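Local structure of 3-oxosteroid 1-dehydrogenase (7P18) at residues His113-Tyr118 / Asp464-Asp469; Ser59-Lys64 / Gly128-Glu133. The protein probably catalyses the FAD-dependent 1,2-dehydrogenation of 3-oxosteroids, placing a double bond in the steroid A ring. All blocks are in the same frame, centred on the assembly; numbering follows the deposited sequence. Where two conformers were deposited one is given.

How the interactions relate
Interaction 1 uses the loop between strands 109-111 and 131-138; interaction 2 uses its end and the start of strand 131-138. Interaction 1 is the more buried and includes a residue of the steroid pocket. Its chemistry is aromatic: three tyrosines, a proline and one hydroxyl-to-hydroxyl bond. Interaction 2 is partly buried. There, methionine, isoleucine and glutamine side chains lie against backbone oxygens and a second methionine, without a hydrogen bond across. A salt bridge joins the two contacts, D117 OD2 to R130 NH1 at 2.7 Å. H113 also packs on Q62, and Y115 on T131. Interaction 1 thus ties this region to helix 462-466, and interaction 2 ties it to the loop after strand 53-54.

Interaction 1: His113-Tyr118 / Asp464-Asp469; sequences HRYPDY and DRYYGD. With ANB (androsta-1,4-diene-3,17-dione), chain D; PEG (di(hydroxyethyl)ether), chain F.
The CA atoms of Y115 and Y466 are the nearest across the contact, 7.1 Å apart where the irregular segment 113-118 passes segment 464-469. The Y466 side chain carries much of the contact. Its CG is anti to the backbone N (chi1 -176°) and lies 3.8 Å from P116 CD. P116 CD and Y115 CA both sit over one face of the Y466 ring, offset toward its rim, and make CH-pi contacts. R114 O comes within 3.3 Å of Y466 CE1. In turn, Y466 CE2 stands over the centre of the Y115 ring. The pair is oblique, with ring planes at 31°. Y467 meets Y115 differently. Its edge points to the Y115 face in an offset edge-to-face pair, with planes at 88°. Y467 OH donates a hydrogen bond of 2.9 Å to Y115 OH. Y115 OH also lies 3.4 Å from C19 of the bound androstadienedione. Y115 lines the steroid pocket, and Y466 and Y467 pack against its ring. An alanine in place of Y115 would probably leave the Y467 hydroxyl without this acceptor and open a gap between Y466, Y467 and the steroid. A bound di(hydroxyethyl)ether accepts a hydrogen bond from R114 N to its O4, 3.1 Å long. The R114 guanidinium forms a salt bridge with E176. Helix 166-174 flanks the contact: R114 packs on H170, Y467 on L173, and H170 NE2 hydrogen-bonds to Y466 O. The loop between strands 109-111 and 131-138 is thereby set against helices 462-466 and 166-174.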
ATOM      1  N   HIS A 113      12.498  -8.883   9.927  1.00 23.51           N
ATOM      2  CA  HIS A 113      12.983 -10.271  10.128  1.00 24.55           C
ATOM      3  C   HIS A 113      11.845 -11.208  10.526  1.00 26.12           C
ATOM      4  O   HIS A 113      11.918 -12.431  10.203  1.00 26.36           O
ATOM      5  CB  HIS A 113      14.130 -10.306  11.167  1.00 25.73           C
ATOM      6  CG  HIS A 113      15.302  -9.487  10.748  1.00 24.44           C
ATOM      7  ND1 HIS A 113      16.125  -9.872   9.703  1.00 25.34           N
ATOM      8  CD2 HIS A 113      15.814  -8.334  11.232  1.00 26.29           C
ATOM      9  CE1 HIS A 113      17.065  -8.985   9.525  1.00 26.64           C
ATOM     10  NE2 HIS A 113      16.893  -8.013  10.451  1.00 25.36           N
ATOM     11  N   ARG A 114      10.836 -10.687  11.214  1.00 23.18           N
ATOM     12  CA  ARG A 114       9.746 -11.545  11.767  1.00 26.83           C
ATOM     13  C   ARG A 114       8.456 -11.440  10.945  1.00 25.13           C
ATOM     14  O   ARG A 114       7.437 -12.054  11.354  1.00 25.32           O
ATOM     15  CB  ARG A 114       9.480 -11.146  13.224  1.00 30.44           C
ATOM     16  CG  ARG A 114      10.678 -11.310  14.144  1.00 38.47           C
ATOM     17  CD  ARG A 114      10.433 -10.589  15.468  1.00 42.25           C
ATOM     18  NE  ARG A 114       9.258 -11.139  16.124  1.00 51.73           N
ATOM     19  CZ  ARG A 114       8.527 -10.515  17.035  1.00 53.69           C
ATOM     20  NH1 ARG A 114       8.864  -9.309  17.471  1.00 47.35           N
ATOM     21  NH2 ARG A 114       7.465 -11.132  17.525  1.00 58.23           N
ATOM     22  N   TYR A 115       8.454 -10.675   9.861  1.00 24.95           N
ATOM     23  CA  TYR A 115       7.211 -10.360   9.107  1.00 23.35           C
ATOM     24  C   TYR A 115       7.000 -11.485   8.101  1.00 22.33           C
ATOM     25  O   TYR A 115       7.681 -11.523   7.098  1.00 21.67           O
ATOM     26  CB  TYR A 115       7.342  -9.022   8.400  1.00 27.40           C
ATOM     27  CG  TYR A 115       6.042  -8.305   8.150  1.00 26.25           C
ATOM     28  CD1 TYR A 115       4.853  -8.977   7.863  1.00 25.69           C
ATOM     29  CD2 TYR A 115       6.027  -6.930   8.191  1.00 27.53           C
ATOM     30  CE1 TYR A 115       3.665  -8.274   7.663  1.00 26.66           C
ATOM     31  CE2 TYR A 115       4.848  -6.218   8.016  1.00 31.01           C
ATOM     32  CZ  TYR A 115       3.679  -6.887   7.730  1.00 27.88           C
ATOM     33  OH  TYR A 115       2.568  -6.100   7.575  1.00 34.12           O
ATOM     34  N   PRO A 116       6.073 -12.434   8.332  1.00 21.59           N
ATOM     35  CA  PRO A 116       5.919 -13.574   7.441  1.00 22.96           C
ATOM     36  C   PRO A 116       5.318 -13.210   6.087  1.00 22.31           C
ATOM     37  O   PRO A 116       4.544 -12.255   6.005  1.00 21.23           O
ATOM     38  CB  PRO A 116       4.941 -14.507   8.171  1.00 22.97           C
ATOM     39  CG  PRO A 116       4.902 -13.945   9.569  1.00 23.44           C
ATOM     40  CD  PRO A 116       5.099 -12.470   9.413  1.00 24.22           C
ATOM     41  N   ASP A 117       5.711 -13.969   5.055  1.00 22.01           N
ATOM     42  CA  ASP A 117       5.008 -13.933   3.747  1.00 19.54           C
ATOM     43  C   ASP A 117       3.503 -14.183   3.976  1.00 20.08           C
ATOM     44  O   ASP A 117       3.117 -14.889   4.924  1.00 19.02           O
ATOM     45  CB  ASP A 117       5.599 -14.950   2.790  1.00 19.11           C
ATOM     46  CG  ASP A 117       6.988 -14.584   2.296  1.00 21.25           C
ATOM     47  OD1 ASP A 117       7.402 -13.407   2.470  1.00 20.40           O
ATOM     48  OD2 ASP A 117       7.624 -15.480   1.739  1.00 22.18           O
ATOM     49  N   TYR A 118       2.650 -13.645   3.108  1.00 20.30           N
ATOM     50  CA  TYR A 118       1.179 -13.677   3.354  1.00 21.69           C
ATOM     51  C   TYR A 118       0.559 -15.048   3.132  1.00 20.85           C
ATOM     52  O   TYR A 118      -0.563 -15.252   3.574  1.00 22.39           O
ATOM     53  CB  TYR A 118       0.516 -12.578   2.519  1.00 21.84           C
ATOM     54  CG  TYR A 118       0.691 -11.183   3.078  1.00 22.07           C
ATOM     55  CD1 TYR A 118       1.574 -10.876   4.111  1.00 20.74           C
ATOM     56  CD2 TYR A 118      -0.037 -10.139   2.540  1.00 26.85           C
ATOM     57  CE1 TYR A 118       1.733  -9.580   4.578  1.00 22.58           C
ATOM     58  CE2 TYR A 118       0.092  -8.844   3.006  1.00 28.45           C
ATOM     59  CZ  TYR A 118       0.958  -8.562   4.046  1.00 26.39           C
ATOM     60  OH  TYR A 118       1.067  -7.258   4.456  1.00 27.11           O
ATOM     61  N   ASP A 464      -1.141 -14.778  10.433  1.00 22.89           N
ATOM     62  CA  ASP A 464      -2.289 -14.344  11.277  1.00 22.63           C
ATOM     63  C   ASP A 464      -1.780 -13.933  12.666  1.00 23.78           C
ATOM     64  O   ASP A 464      -2.111 -12.836  13.155  1.00 22.17           O
ATOM     65  CB  ASP A 464      -3.321 -15.447  11.466  1.00 23.55           C
ATOM     66  CG  ASP A 464      -4.163 -15.810  10.263  1.00 23.79           C
ATOM     67  OD1 ASP A 464      -3.724 -15.538   9.150  1.00 23.97           O
ATOM     68  OD2 ASP A 464      -5.177 -16.474  10.476  1.00 24.27           O
ATOM     69  N   ARG A 465      -0.924 -14.757  13.266  1.00 23.36           N
ATOM     70  CA  ARG A 465      -0.492 -14.569  14.679  1.00 23.08           C
ATOM     71  C   ARG A 465       0.491 -13.408  14.807  1.00 24.41           C
ATOM     72  O   ARG A 465       0.614 -12.889  15.906  1.00 26.29           O
ATOM     73  CB  ARG A 465       0.121 -15.862  15.210  1.00 24.13           C
ATOM     74  CG  ARG A 465      -0.879 -17.002  15.284  1.00 23.83           C
ATOM     75  CD  ARG A 465      -0.396 -18.177  16.075  1.00 27.64           C
ATOM     76  NE  ARG A 465       0.732 -18.897  15.520  1.00 30.38           N
ATOM     77  CZ  ARG A 465       0.657 -19.986  14.749  1.00 30.59           C
ATOM     78  NH1 ARG A 465      -0.505 -20.466  14.341  1.00 31.25           N
ATOM     79  NH2 ARG A 465       1.770 -20.584  14.357  1.00 31.42           N
ATOM     80  N   TYR A 466       1.126 -12.956  13.725  1.00 24.08           N
ATOM     81  CA  TYR A 466       2.089 -11.833  13.763  1.00 25.58           C
ATOM     82  C   TYR A 466       1.448 -10.593  14.409  1.00 25.39           C
ATOM     83  O   TYR A 466       2.139  -9.865  15.121  1.00 24.83           O
ATOM     84  CB  TYR A 466       2.617 -11.522  12.364  1.00 26.06           C
ATOM     85  CG  TYR A 466       3.680 -10.456  12.299  1.00 25.84           C
ATOM     86  CD1 TYR A 466       4.910 -10.597  12.923  1.00 28.10           C
ATOM     87  CD2 TYR A 466       3.463  -9.293  11.584  1.00 27.68           C
ATOM     88  CE1 TYR A 466       5.875  -9.598  12.855  1.00 28.96           C
ATOM     89  CE2 TYR A 466       4.416  -8.289  11.496  1.00 29.64           C
ATOM     90  CZ  TYR A 466       5.632  -8.441  12.141  1.00 29.31           C
ATOM     91  OH  TYR A 466       6.517  -7.417  11.977  1.00 31.31           O
ATOM     92  N   TYR A 467       0.185 -10.305  14.100  1.00 25.34           N
ATOM     93  CA  TYR A 467      -0.549  -9.121  14.590  1.00 26.01           C
ATOM     94  C   TYR A 467      -1.592  -9.530  15.634  1.00 24.40           C
ATOM     95  O   TYR A 467      -2.480  -8.714  15.919  1.00 25.75           O
ATOM     96  CB  TYR A 467      -1.134  -8.358  13.396  1.00 26.56           C
ATOM     97  CG  TYR A 467      -0.150  -7.504  12.634  1.00 27.11           C
ATOM     98  CD1 TYR A 467       0.698  -6.596  13.252  1.00 29.07           C
ATOM     99  CD2 TYR A 467      -0.114  -7.568  11.246  1.00 28.93           C
ATOM    100  CE1 TYR A 467       1.573  -5.791  12.529  1.00 31.40           C
ATOM    101  CE2 TYR A 467       0.747  -6.768  10.505  1.00 30.27           C
ATOM    102  CZ  TYR A 467       1.620  -5.912  11.147  1.00 33.41           C
ATOM    103  OH  TYR A 467       2.425  -5.156  10.361  1.00 33.98           O
ATOM    104  N   GLY A 468      -1.535 -10.756  16.155  1.00 24.44           N
ATOM    105  CA  GLY A 468      -2.290 -11.138  17.363  1.00 22.36           C
ATOM    106  C   GLY A 468      -1.681 -10.514  18.633  1.00 23.19           C
ATOM    107  O   GLY A 468      -0.680  -9.787  18.536  1.00 28.03           O
ATOM    108  N   ASP A 469      -2.282 -10.776  19.780  1.00 27.49           N
ATOM    109  CA  ASP A 469      -1.772 -10.323  21.105  1.00 28.29           C
ATOM    110  C   ASP A 469      -0.997 -11.505  21.707  1.00 27.68           C
ATOM    111  O   ASP A 469      -1.617 -12.523  22.006  1.00 27.07           O
ATOM    112  CB  ASP A 469      -2.914  -9.850  21.996  1.00 26.01           C
ATOM    113  CG  ASP A 469      -2.482  -9.277  23.343  1.00 30.30           C
ATOM    114  OD1 ASP A 469      -1.353  -9.606  23.819  1.00 31.72           O
ATOM    115  OD2 ASP A 469      -3.272  -8.523  23.880  1.00 30.12           O
TER
HETATM  116  C1  ANB D 602       0.566  -2.143   4.274  0.77 58.59           C
HETATM  117  C10 ANB D 602       1.402  -2.435   5.483  0.77 57.18           C
HETATM  118  C11 ANB D 602       0.275  -0.474   6.795  0.77 64.73           C
HETATM  119  C12 ANB D 602       0.408   0.614   7.870  0.77 68.97           C
HETATM  120  C13 ANB D 602       1.158   0.086   9.080  0.77 71.57           C
HETATM  121  C14 ANB D 602       2.548  -0.359   8.605  0.77 69.75           C
HETATM  122  C15 ANB D 602       3.341  -0.539   9.907  0.77 70.23           C
HETATM  123  C16 ANB D 602       2.815   0.585  10.817  0.77 71.86           C
HETATM  124  C17 ANB D 602       1.540   1.081  10.167  0.77 73.67           C
HETATM  125  C18 ANB D 602       0.371  -1.017   9.828  0.77 70.34           C
HETATM  126  C19 ANB D 602       0.685  -3.575   6.260  0.77 59.71           C
HETATM  127  C2  ANB D 602       0.748  -2.713   3.081  0.77 58.87           C
HETATM  128  C3  ANB D 602       1.977  -3.449   2.786  0.77 47.96           C
HETATM  129  C4  ANB D 602       3.017  -3.311   3.797  0.77 50.90           C
HETATM  130  C5  ANB D 602       2.770  -2.922   5.056  0.77 54.20           C
HETATM  131  C6  ANB D 602       3.825  -3.040   6.120  0.77 57.28           C
HETATM  132  C7  ANB D 602       3.891  -1.837   7.050  0.77 61.87           C
HETATM  133  C8  ANB D 602       2.508  -1.494   7.587  0.77 65.05           C
HETATM  134  C9  ANB D 602       1.591  -1.156   6.388  0.77 60.21           C
HETATM  135  O1  ANB D 602       2.129  -4.103   1.745  0.77 29.33           O
HETATM  136  O2  ANB D 602       0.936   2.079  10.485  0.77 68.66           O
HETATM  137  C1  PEG F 604      14.198  -9.217  15.071  0.80 46.79           C
HETATM  138  O1  PEG F 604      13.875 -10.548  15.455  0.80 47.74           O
HETATM  139  C2  PEG F 604      12.989  -8.315  15.064  0.80 43.50           C
HETATM  140  O2  PEG F 604      13.033  -7.413  13.956  0.90 50.30           O
HETATM  141  C3  PEG F 604      12.252  -7.825  12.825  0.80 41.43           C
HETATM  142  C4  PEG F 604      10.783  -7.692  13.089  0.80 43.70           C
HETATM  143  O4  PEG F 604       9.970  -7.842  11.929  0.90 42.45           O

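Interaction 2: Ser59-Lys64 / Gly128-Glu133; sequences SQMQIK and GGRTME
M61 and G129 meet where the loop after strand 53-54 runs past the approach to strand 131-138, a member of an antiparallel sheet. Their CA atoms are 5.4 Å apart. M61 CG lies 3.3 Å from G129 O. The M61 chain is extended to SD and then bends (chi3 78°), which sets CE 3.8 Å from G128 O and 3.9 Å from R130 CG. The methyl group thus rests against the backbone of G128 and G129. G129 has a positive phi of 95°, and a CB on it would stand only 3.4 Å from M61 CE. Both features suit a residue with no side chain. I63 adds a van der Waals touch, its CD1 being 3.6 Å from G128 O. At the other end of the contact, Q60 and M132 cross at about a right angle, and Q60 NE2 meets M132 CE at 3.4 Å. This is packing; the same amide nitrogen has a weak hydrogen bond to Y109 O. No hydrogen bond joins the two segments directly. N58 ND2 hydrogen-bonds to G129 O. Besides D117, R130 also has a salt bridge to D65. Backbone hydrogen bonds R130-I55 and M132-V53 join segment 128-133 to strand 53-54 and the residue after it. In this arrangement a loop leaves strand 53-54 and packs against the start of its antiparallel partner 131-138, within the FAD-binding fold.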
ATOM      1  N   SER A  59      20.104  -9.657   0.499  0.59 25.08           N
ATOM      2  CA  SER A  59      21.452  -9.906   1.075  0.59 27.85           C
ATOM      3  C   SER A  59      21.450  -9.828   2.605  0.59 26.94           C
ATOM      4  O   SER A  59      22.455 -10.228   3.212  0.59 30.66           O
ATOM      5  CB  SER A  59      22.461  -8.939   0.477  0.59 26.66           C
ATOM      6  OG  SER A  59      22.248  -7.605   0.955  0.59 27.97           O
ATOM      7  N   GLN A  60      20.408  -9.264   3.225  1.00 23.34           N
ATOM      8  CA  GLN A  60      20.372  -8.916   4.661  1.00 24.45           C
ATOM      9  C   GLN A  60      19.563  -9.940   5.439  1.00 21.21           C
ATOM     10  O   GLN A  60      19.408  -9.800   6.667  1.00 22.08           O
ATOM     11  CB  GLN A  60      19.887  -7.473   4.828  1.00 22.91           C
ATOM     12  CG  GLN A  60      20.825  -6.449   4.188  1.00 24.87           C
ATOM     13  CD  GLN A  60      20.209  -5.070   4.220  1.00 24.28           C
ATOM     14  OE1 GLN A  60      19.957  -4.513   5.305  1.00 28.43           O
ATOM     15  NE2 GLN A  60      19.903  -4.566   3.042  1.00 25.01           N
ATOM     16  N   MET A  61      19.054 -10.984   4.786  1.00 22.64           N
ATOM     17  CA  MET A  61      18.199 -11.959   5.480  1.00 21.36           C
ATOM     18  C   MET A  61      18.982 -12.750   6.551  1.00 23.23           C
ATOM     19  O   MET A  61      20.128 -13.127   6.291  1.00 26.72           O
ATOM     20  CB  MET A  61      17.527 -12.890   4.468  1.00 22.02           C
ATOM     21  CG  MET A  61      16.434 -12.191   3.688  1.00 21.15           C
ATOM     22  SD  MET A  61      15.664 -13.239   2.434  1.00 23.74           S
ATOM     23  CE  MET A  61      14.594 -14.222   3.468  1.00 22.96           C
ATOM     24  N   GLN A  62      18.353 -13.042   7.670  1.00 21.75           N
ATOM     25  CA  GLN A  62      18.914 -13.882   8.768  1.00 24.87           C
ATOM     26  C   GLN A  62      18.608 -15.364   8.549  1.00 25.22           C
ATOM     27  O   GLN A  62      19.212 -16.187   9.239  1.00 25.78           O
ATOM     28  CB  GLN A  62      18.347 -13.468  10.121  1.00 23.41           C
ATOM     29  CG  GLN A  62      18.778 -12.077  10.496  1.00 24.93           C
ATOM     30  CD  GLN A  62      18.170 -11.511  11.756  1.00 24.22           C
ATOM     31  OE1 GLN A  62      18.573 -10.445  12.234  1.00 31.66           O
ATOM     32  NE2 GLN A  62      17.168 -12.173  12.303  1.00 21.73           N
ATOM     33  N   ILE A  63      17.720 -15.702   7.609  1.00 23.40           N
ATOM     34  CA  ILE A  63      17.386 -17.100   7.263  1.00 23.60           C
ATOM     35  C   ILE A  63      17.729 -17.341   5.793  1.00 22.75           C
ATOM     36  O   ILE A  63      17.905 -16.380   5.007  1.00 22.10           O
ATOM     37  CB  ILE A  63      15.925 -17.413   7.597  1.00 25.04           C
ATOM     38  CG1 ILE A  63      14.943 -16.523   6.815  1.00 27.60           C
ATOM     39  CG2 ILE A  63      15.705 -17.338   9.099  1.00 27.51           C
ATOM     40  CD1 ILE A  63      13.518 -17.004   6.906  1.00 29.98           C
ATOM     41  N   LYS A  64      17.784 -18.600   5.392  1.00 23.15           N
ATOM     42  CA  LYS A  64      18.209 -18.893   4.006  1.00 24.56           C
ATOM     43  C   LYS A  64      17.000 -18.792   3.070  1.00 25.44           C
ATOM     44  O   LYS A  64      15.883 -19.178   3.434  1.00 26.08           O
ATOM     45  CB  LYS A  64      18.968 -20.218   3.884  1.00 29.62           C
ATOM     46  CG  LYS A  64      20.176 -20.162   2.932  1.00 31.03           C
ATOM     47  CD  LYS A  64      21.286 -19.160   3.338  1.00 30.11           C
ATOM     48  CE  LYS A  64      22.261 -18.876   2.211  1.00 28.37           C
ATOM     49  NZ  LYS A  64      23.479 -18.141   2.710  1.00 28.35           N
ATOM     50  N   GLY A 128       9.735 -14.942   7.453  1.00 22.46           N
ATOM     51  CA  GLY A 128      10.174 -13.566   7.714  1.00 21.38           C
ATOM     52  C   GLY A 128      11.270 -13.167   6.770  1.00 21.20           C
ATOM     53  O   GLY A 128      11.767 -14.030   6.040  1.00 23.71           O
ATOM     54  N   GLY A 129      11.592 -11.891   6.723  1.00 22.48           N
ATOM     55  CA  GLY A 129      12.876 -11.437   6.179  1.00 22.38           C
ATOM     56  C   GLY A 129      12.808 -11.029   4.716  1.00 21.99           C
ATOM     57  O   GLY A 129      13.728 -10.330   4.306  1.00 23.45           O
ATOM     58  N   ARG A 130      11.797 -11.445   3.927  1.00 20.38           N
ATOM     59  CA  ARG A 130      11.710 -10.964   2.517  1.00 19.67           C
ATOM     60  C   ARG A 130      11.215  -9.514   2.480  1.00 19.28           C
ATOM     61  O   ARG A 130      11.724  -8.714   1.687  1.00 21.03           O
ATOM     62  CB  ARG A 130      10.803 -11.871   1.677  1.00 21.03           C
ATOM     63  CG  ARG A 130      11.284 -13.304   1.523  1.00 23.12           C
ATOM     64  CD  ARG A 130      10.408 -14.045   0.527  1.00 22.15           C
ATOM     65  NE  ARG A 130      11.023 -15.260   0.027  1.00 22.59           N
ATOM     66  CZ  ARG A 130      10.366 -16.334  -0.424  1.00 23.05           C
ATOM     67  NH1 ARG A 130       9.037 -16.407  -0.410  1.00 20.76           N
ATOM     68  NH2 ARG A 130      11.062 -17.338  -0.935  1.00 21.32           N
ATOM     69  N   THR A 131      10.239  -9.178   3.314  1.00 21.08           N
ATOM     70  CA  THR A 131       9.774  -7.789   3.530  1.00 20.85           C
ATOM     71  C   THR A 131      10.937  -6.959   4.098  1.00 19.67           C
ATOM     72  O   THR A 131      11.566  -7.427   5.044  1.00 19.98           O
ATOM     73  CB  THR A 131       8.554  -7.749   4.448  1.00 22.53           C
ATOM     74  OG1 THR A 131       7.449  -8.421   3.839  1.00 22.64           O
ATOM     75  CG2 THR A 131       8.190  -6.320   4.780  1.00 23.98           C
ATOM     76  N   MET A 132      11.162  -5.786   3.522  1.00 21.16           N
ATOM     77  CA  MET A 132      12.171  -4.793   3.944  1.00 22.57           C
ATOM     78  C   MET A 132      11.499  -3.429   4.112  1.00 25.26           C
ATOM     79  O   MET A 132      10.487  -3.135   3.393  1.00 20.96           O
ATOM     80  CB  MET A 132      13.317  -4.684   2.941  1.00 22.17           C
ATOM     81  CG  MET A 132      13.958  -6.027   2.529  1.00 21.49           C
ATOM     82  SD  MET A 132      15.374  -5.779   1.417  1.00 22.10           S
ATOM     83  CE  MET A 132      16.656  -5.396   2.603  1.00 23.80           C
ATOM     84  N   GLU A 133      12.054  -2.618   5.015  1.00 21.54           N
ATOM     85  CA  GLU A 133      11.521  -1.259   5.272  1.00 24.22           C
ATOM     86  C   GLU A 133      12.662  -0.258   5.441  1.00 24.49           C
ATOM     87  O   GLU A 133      13.840  -0.636   5.618  1.00 23.18           O
ATOM     88  CB  GLU A 133      10.612  -1.311   6.485  1.00 24.09           C
ATOM     89  CG  GLU A 133      11.361  -1.378   7.825  1.00 27.23           C
ATOM     90  CD  GLU A 133      10.465  -1.008   8.990  1.00 27.89           C
ATOM     91  OE1 GLU A 133       9.607  -0.057   8.820  1.00 26.15           O
ATOM     92  OE2 GLU A 133      10.565  -1.715  10.026  1.00 26.37           O
TER